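Local coordinates for manganese-binding protein (Chlamydia trachomatis, PDB 6NSI) that binds iron, manganese and nickel ions, preferring ferrous iron, and delivers them to the membrane permease of the YtgABCD ABC transporter for import into the cytoplasm, at residues Trp104-Val109 with Arg176-Ser181. Numbering follows the deposited sequence.
Sequences WTDMRV and RRYLSS
Asp106 and Arg177 bring the two backbones closest, their CA atoms 6.8 Å apart, where the N-terminus of helix 107-124 faces the C-terminal end of helix 172-178. The side chain of Thr105 lies about 5 Å from that of the iron ligand His102. Asp106 is the N-cap of its helix: OD1 accepts from Val109 N at 3.1 Å, from well above the carboxylate plane, and weakly from Arg108 N. Tyr178 binds the same helix start, its OH accepting from Met107 N at 3.1 Å (N-H...O angle 152°), while Thr105 O lies at the ring edge and Arg177 CG over one face. Tyr178 OH also hydrogen-bonds Asp147 of helix 129-154, tying three helices together. The extended Arg177 chain crosses the Asp106 side chain at about a right angle; the long salt bridge, OD1 to Arg177 NE at 3.8 Å, is purely electrostatic, and NH2 pairs with Asp147 instead. Arg108 CB sits 3.6 Å above the centre of the Arg177 guanidinium. Beyond it the Arg108 chain bends at chi3 (80°), its NE comes within 3.7 Å of Arg177 NH1, and its NH2 donates to Cys89 O. One water, donating to Asp106 OD2 and accepting from Arg108 NE and weakly from Arg177 NH1, bridges these like charges; a second links OD2 to Arg176 NH2. The capping carboxylate, with Asp147 as second acid, thus probably offsets the charge of Arg108, Arg176 and Arg177.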
loop_
_atom_site.group_PDB
_atom_site.type_symbol
_atom_site.label_atom_id
_atom_site.label_comp_id
_atom_site.label_asym_id
_atom_site.label_seq_id
_atom_site.Cartn_x
_atom_site.Cartn_y
_atom_site.Cartn_z
ATOM N N TRP A 104 -3.374 -1.112 0.682
ATOM C CA TRP A 104 -2.772 -1.486 1.960
ATOM C C TRP A 104 -2.263 -0.294 2.766
ATOM O O TRP A 104 -1.773 -0.497 3.885
ATOM C CB TRP A 104 -1.620 -2.475 1.741
ATOM C CG TRP A 104 -0.545 -1.907 0.834
ATOM C CD1 TRP A 104 0.520 -1.127 1.202
ATOM C CD2 TRP A 104 -0.461 -2.059 -0.585
ATOM N NE1 TRP A 104 1.274 -0.789 0.087
ATOM C CE2 TRP A 104 0.696 -1.353 -1.019
ATOM C CE3 TRP A 104 -1.236 -2.733 -1.536
ATOM C CZ2 TRP A 104 1.082 -1.304 -2.358
ATOM C CZ3 TRP A 104 -0.848 -2.683 -2.867
ATOM C CH2 TRP A 104 0.300 -1.971 -3.266
ATOM N N THR A 105 -2.339 0.930 2.240
ATOM C CA THR A 105 -2.018 2.105 3.045
ATOM C C THR A 105 -3.220 2.641 3.804
ATOM O O THR A 105 -3.060 3.562 4.613
ATOM C CB THR A 105 -1.461 3.238 2.179
ATOM O OG1 THR A 105 -2.508 3.760 1.345
ATOM C CG2 THR A 105 -0.284 2.734 1.300
ATOM N N ASP A 106 -4.415 2.123 3.531
ATOM C CA ASP A 106 -5.616 2.488 4.266
ATOM C C ASP A 106 -5.904 1.312 5.202
ATOM O O ASP A 106 -6.331 0.242 4.756
ATOM C CB ASP A 106 -6.759 2.783 3.289
ATOM C CG ASP A 106 -8.106 3.037 3.986
ATOM O OD1 ASP A 106 -8.306 2.552 5.122
ATOM O OD2 ASP A 106 -8.981 3.701 3.374
ATOM N N MET A 107 -5.638 1.510 6.497
ATOM C CA MET A 107 -5.693 0.420 7.469
ATOM C C MET A 107 -7.110 -0.110 7.684
ATOM O O MET A 107 -7.270 -1.258 8.107
ATOM C CB MET A 107 -5.076 0.886 8.792
ATOM C CG MET A 107 -4.936 -0.210 9.869
ATOM S SD MET A 107 -3.843 -1.600 9.461
ATOM C CE MET A 107 -2.259 -0.813 9.139
ATOM N N ARG A 108 -8.144 0.681 7.395
ATOM C CA ARG A 108 -9.494 0.123 7.452
ATOM C C ARG A 108 -9.747 -0.812 6.278
ATOM O O ARG A 108 -10.328 -1.895 6.445
ATOM C CB ARG A 108 -10.535 1.236 7.472
ATOM C CG ARG A 108 -11.966 0.712 7.516
ATOM C CD ARG A 108 -12.947 1.742 6.981
ATOM N NE ARG A 108 -12.972 1.772 5.519
ATOM C CZ ARG A 108 -13.566 0.857 4.756
ATOM N NH1 ARG A 108 -14.193 -0.176 5.317
ATOM N NH2 ARG A 108 -13.530 0.976 3.430
ATOM N N VAL A 109 -9.318 -0.412 5.079
ATOM C CA VAL A 109 -9.481 -1.276 3.915
ATOM C C VAL A 109 -8.639 -2.542 4.076
ATOM O O VAL A 109 -9.126 -3.654 3.852
ATOM C CB VAL A 109 -9.144 -0.496 2.623
ATOM C CG1 VAL A 109 -9.300 -1.378 1.375
ATOM C CG2 VAL A 109 -10.040 0.748 2.499
ATOM N N ARG A 176 -6.920 10.079 0.955
ATOM C CA ARG A 176 -8.375 10.201 1.017
ATOM C C ARG A 176 -8.901 9.887 2.421
ATOM O O ARG A 176 -9.796 10.578 2.927
ATOM C CB ARG A 176 -9.001 9.270 -0.034
ATOM C CG ARG A 176 -10.504 9.503 -0.314
ATOM C CD ARG A 176 -11.087 8.436 -1.276
ATOM N NE ARG A 176 -10.959 7.076 -0.741
ATOM C CZ ARG A 176 -11.442 5.967 -1.322
ATOM N NH1 ARG A 176 -12.091 6.039 -2.487
ATOM N NH2 ARG A 176 -11.280 4.774 -0.735
ATOM N N ARG A 177 -8.348 8.857 3.074
ATOM C CA ARG A 177 -8.809 8.492 4.410
ATOM C C ARG A 177 -8.310 9.460 5.479
ATOM O O ARG A 177 -9.103 9.963 6.279
ATOM C CB ARG A 177 -8.375 7.068 4.778
ATOM C CG ARG A 177 -8.799 6.726 6.240
ATOM C CD ARG A 177 -8.951 5.245 6.490
ATOM N NE ARG A 177 -9.550 4.915 7.789
ATOM C CZ ARG A 177 -10.862 4.758 7.997
ATOM N NH1 ARG A 177 -11.730 4.925 7.001
ATOM N NH2 ARG A 177 -11.324 4.426 9.205
ATOM N N TYR A 178 -6.997 9.712 5.526
ATOM C CA TYR A 178 -6.370 10.308 6.704
ATOM C C TYR A 178 -6.064 11.786 6.576
ATOM O O TYR A 178 -5.833 12.440 7.597
ATOM C CB TYR A 178 -5.042 9.615 7.031
ATOM C CG TYR A 178 -5.182 8.155 7.360
ATOM C CD1 TYR A 178 -5.923 7.738 8.465
ATOM C CD2 TYR A 178 -4.582 7.192 6.554
ATOM C CE1 TYR A 178 -6.059 6.392 8.762
ATOM C CE2 TYR A 178 -4.701 5.853 6.839
ATOM C CZ TYR A 178 -5.435 5.451 7.949
ATOM O OH TYR A 178 -5.551 4.098 8.216
ATOM N N LEU A 179 -5.977 12.310 5.361
ATOM C CA LEU A 179 -5.547 13.683 5.151
ATOM C C LEU A 179 -6.687 14.586 4.713
ATOM O O LEU A 179 -6.485 15.803 4.575
ATOM C CB LEU A 179 -4.407 13.728 4.114
ATOM C CG LEU A 179 -3.074 13.094 4.545
ATOM C CD1 LEU A 179 -1.996 13.277 3.468
ATOM C CD2 LEU A 179 -2.588 13.626 5.884
ATOM N N SER A 180 -7.876 14.030 4.499
ATOM C CA SER A 180 -8.970 14.744 3.866
ATOM C C SER A 180 -10.203 14.731 4.751
ATOM O O SER A 180 -10.403 13.814 5.549
ATOM C CB SER A 180 -9.309 14.127 2.516
ATOM O OG SER A 180 -8.099 13.858 1.799
ATOM N N SER A 181 -11.039 15.742 4.561
ATOM C CA SER A 181 -12.290 15.905 5.283
ATOM C C SER A 181 -13.411 15.114 4.618
ATOM O O SER A 181 -13.322 14.720 3.449
ATOM C CB SER A 181 -12.685 17.374 5.332
ATOM O OG SER A 181 -13.166 17.773 4.055
HETATM O O HOH W 1 -9.248 5.484 1.412
HETATM O O HOH W 2 -11.410 3.794 3.930
#